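Oxidoreductase (Azotobacter vinelandii, PDB 7D5M) binds NAD+ and is probably an NAD-dependent oxidoreductase related to inositol dehydrogenase. Local coordinates at residues D318-A323 with L336-A341. Numbering follows the deposited sequence.
Sequences DDRIGA and LYYRFA
The carboxylate of Asp-318 is shared between two neighbours on helix 329-349, one oxygen for each. OD1 accepts a hydrogen bond from the Tyr-338 hydroxyl, with OH 2.6 Å from OD1 on its syn side and the carboxylate and ring planes almost at right angles. Tyr-338 holds CG between its backbone N and carbonyl carbon (chi1 88°), a setting that brings OH to OD1. OD2 goes to Arg-339, which grips it end-on with both terminal nitrogens in a salt bridge, NH1 at 2.6 Å and NH2 at 2.9 Å from that one oxygen. OD2 lies at the edge of the guanidinium, close to its plane, yet the NH2 bond is clearly bent at 133°. NH1 is tied a second time, to the backbone O of Asn-335, which helps fix the rotation of the group.

The tight part of the contact ends there. Arg-320 only slides past the Tyr-338 ring, NH2 coming no nearer than 4.1 Å to CD2; its NH1 forms a salt bridge with Asp-36 and its NH2 a hydrogen bond with Asn-335. Arg-339 is the one touching residue that is partly exposed, so the solvent side lies with it. An alanine in place of Asp-318 would probably leave the Arg-339 charge without its mate and the Tyr-338 hydroxyl without its acceptor. Here the loop before helix 329-349, in the C-terminal alpha/beta domain, is pinned back onto that helix by the carboxylate of a buried aspartate, whose negative charge is probably stabilised by one arginine and one hydroxyl.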
# COMPACT_ATOMS: atom_id res chain seq x y z
N ASP A 318 -16.49 -21.37 2.15
CA ASP A 318 -17.23 -20.62 1.11
C ASP A 318 -16.33 -20.21 -0.07
O ASP A 318 -16.85 -19.53 -0.96
CB ASP A 318 -17.95 -19.41 1.72
CG ASP A 318 -19.10 -19.78 2.64
OD1 ASP A 318 -19.54 -20.96 2.60
OD2 ASP A 318 -19.54 -18.89 3.39
N ASP A 319 -15.08 -20.66 -0.14
CA ASP A 319 -14.21 -20.32 -1.29
C ASP A 319 -14.86 -20.85 -2.58
O ASP A 319 -15.20 -22.04 -2.62
CB ASP A 319 -12.79 -20.85 -1.13
CG ASP A 319 -12.00 -20.15 -0.03
OD1 ASP A 319 -12.26 -18.95 0.22
OD2 ASP A 319 -11.13 -20.82 0.56
N ARG A 320 -15.04 -19.98 -3.57
CA ARG A 320 -15.66 -20.33 -4.88
C ARG A 320 -14.57 -20.42 -5.96
O ARG A 320 -14.84 -20.98 -7.03
CB ARG A 320 -16.71 -19.29 -5.26
CG ARG A 320 -17.90 -19.27 -4.30
CD ARG A 320 -18.64 -17.95 -4.29
NE ARG A 320 -19.63 -17.95 -3.23
CZ ARG A 320 -20.87 -18.44 -3.33
NH1 ARG A 320 -21.30 -18.92 -4.49
NH2 ARG A 320 -21.68 -18.41 -2.30
N ILE A 321 -13.38 -19.91 -5.67
CA ILE A 321 -12.20 -20.04 -6.56
C ILE A 321 -10.93 -19.98 -5.70
O ILE A 321 -11.00 -19.48 -4.57
CB ILE A 321 -12.25 -18.97 -7.67
CG1 ILE A 321 -11.28 -19.28 -8.80
CG2 ILE A 321 -12.06 -17.59 -7.06
CD1 ILE A 321 -11.53 -18.53 -10.08
N GLY A 322 -9.83 -20.50 -6.24
CA GLY A 322 -8.54 -20.61 -5.54
C GLY A 322 -8.01 -19.27 -5.06
O GLY A 322 -8.32 -18.23 -5.68
N ALA A 323 -7.22 -19.32 -3.99
CA ALA A 323 -6.50 -18.17 -3.40
C ALA A 323 -5.80 -17.38 -4.51
O ALA A 323 -5.31 -18.01 -5.48
CB ALA A 323 -5.49 -18.67 -2.40
N LEU A 336 -24.24 -15.22 2.45
CA LEU A 336 -25.39 -15.03 3.37
C LEU A 336 -26.63 -15.70 2.78
O LEU A 336 -27.33 -16.40 3.52
CB LEU A 336 -25.68 -13.55 3.59
CG LEU A 336 -24.59 -12.73 4.30
CD1 LEU A 336 -25.23 -11.48 4.86
CD2 LEU A 336 -23.87 -13.52 5.38
N TYR A 337 -26.90 -15.46 1.50
CA TYR A 337 -28.19 -15.87 0.88
C TYR A 337 -28.30 -17.40 0.85
O TYR A 337 -29.41 -17.91 1.06
CB TYR A 337 -28.41 -15.20 -0.48
CG TYR A 337 -29.41 -14.07 -0.44
CD1 TYR A 337 -30.77 -14.33 -0.50
CD2 TYR A 337 -29.03 -12.74 -0.33
CE1 TYR A 337 -31.72 -13.32 -0.47
CE2 TYR A 337 -29.97 -11.71 -0.30
CZ TYR A 337 -31.32 -12.01 -0.37
OH TYR A 337 -32.28 -11.02 -0.35
N TYR A 338 -27.22 -18.16 0.61
CA TYR A 338 -27.36 -19.64 0.61
C TYR A 338 -27.65 -20.09 2.04
O TYR A 338 -28.41 -21.05 2.21
CB TYR A 338 -26.19 -20.39 -0.04
CG TYR A 338 -25.05 -20.73 0.88
CD1 TYR A 338 -25.17 -21.70 1.85
CD2 TYR A 338 -23.82 -20.09 0.75
CE1 TYR A 338 -24.13 -22.00 2.71
CE2 TYR A 338 -22.77 -20.39 1.59
CZ TYR A 338 -22.92 -21.35 2.58
OH TYR A 338 -21.88 -21.66 3.42
N ARG A 339 -27.09 -19.41 3.05
CA ARG A 339 -27.36 -19.75 4.47
C ARG A 339 -28.82 -19.42 4.79
O ARG A 339 -29.48 -20.21 5.50
CB ARG A 339 -26.39 -19.03 5.40
CG ARG A 339 -24.97 -19.56 5.32
CD ARG A 339 -24.09 -18.75 6.25
NE ARG A 339 -22.77 -19.33 6.48
CZ ARG A 339 -21.77 -19.32 5.61
NH1 ARG A 339 -21.94 -18.79 4.41
NH2 ARG A 339 -20.61 -19.86 5.95
N PHE A 340 -29.32 -18.28 4.31
CA PHE A 340 -30.75 -17.92 4.46
C PHE A 340 -31.61 -19.06 3.91
O PHE A 340 -32.55 -19.49 4.61
CB PHE A 340 -31.11 -16.60 3.78
CG PHE A 340 -30.42 -15.36 4.32
CD1 PHE A 340 -30.00 -15.29 5.63
CD2 PHE A 340 -30.24 -14.26 3.50
CE1 PHE A 340 -29.38 -14.15 6.12
CE2 PHE A 340 -29.62 -13.12 3.99
CZ PHE A 340 -29.20 -13.06 5.30
N ALA A 341 -31.33 -19.53 2.69
CA ALA A 341 -32.09 -20.60 2.02
C ALA A 341 -32.01 -21.89 2.86
O ALA A 341 -33.04 -22.53 3.09
CB ALA A 341 -31.59 -20.81 0.61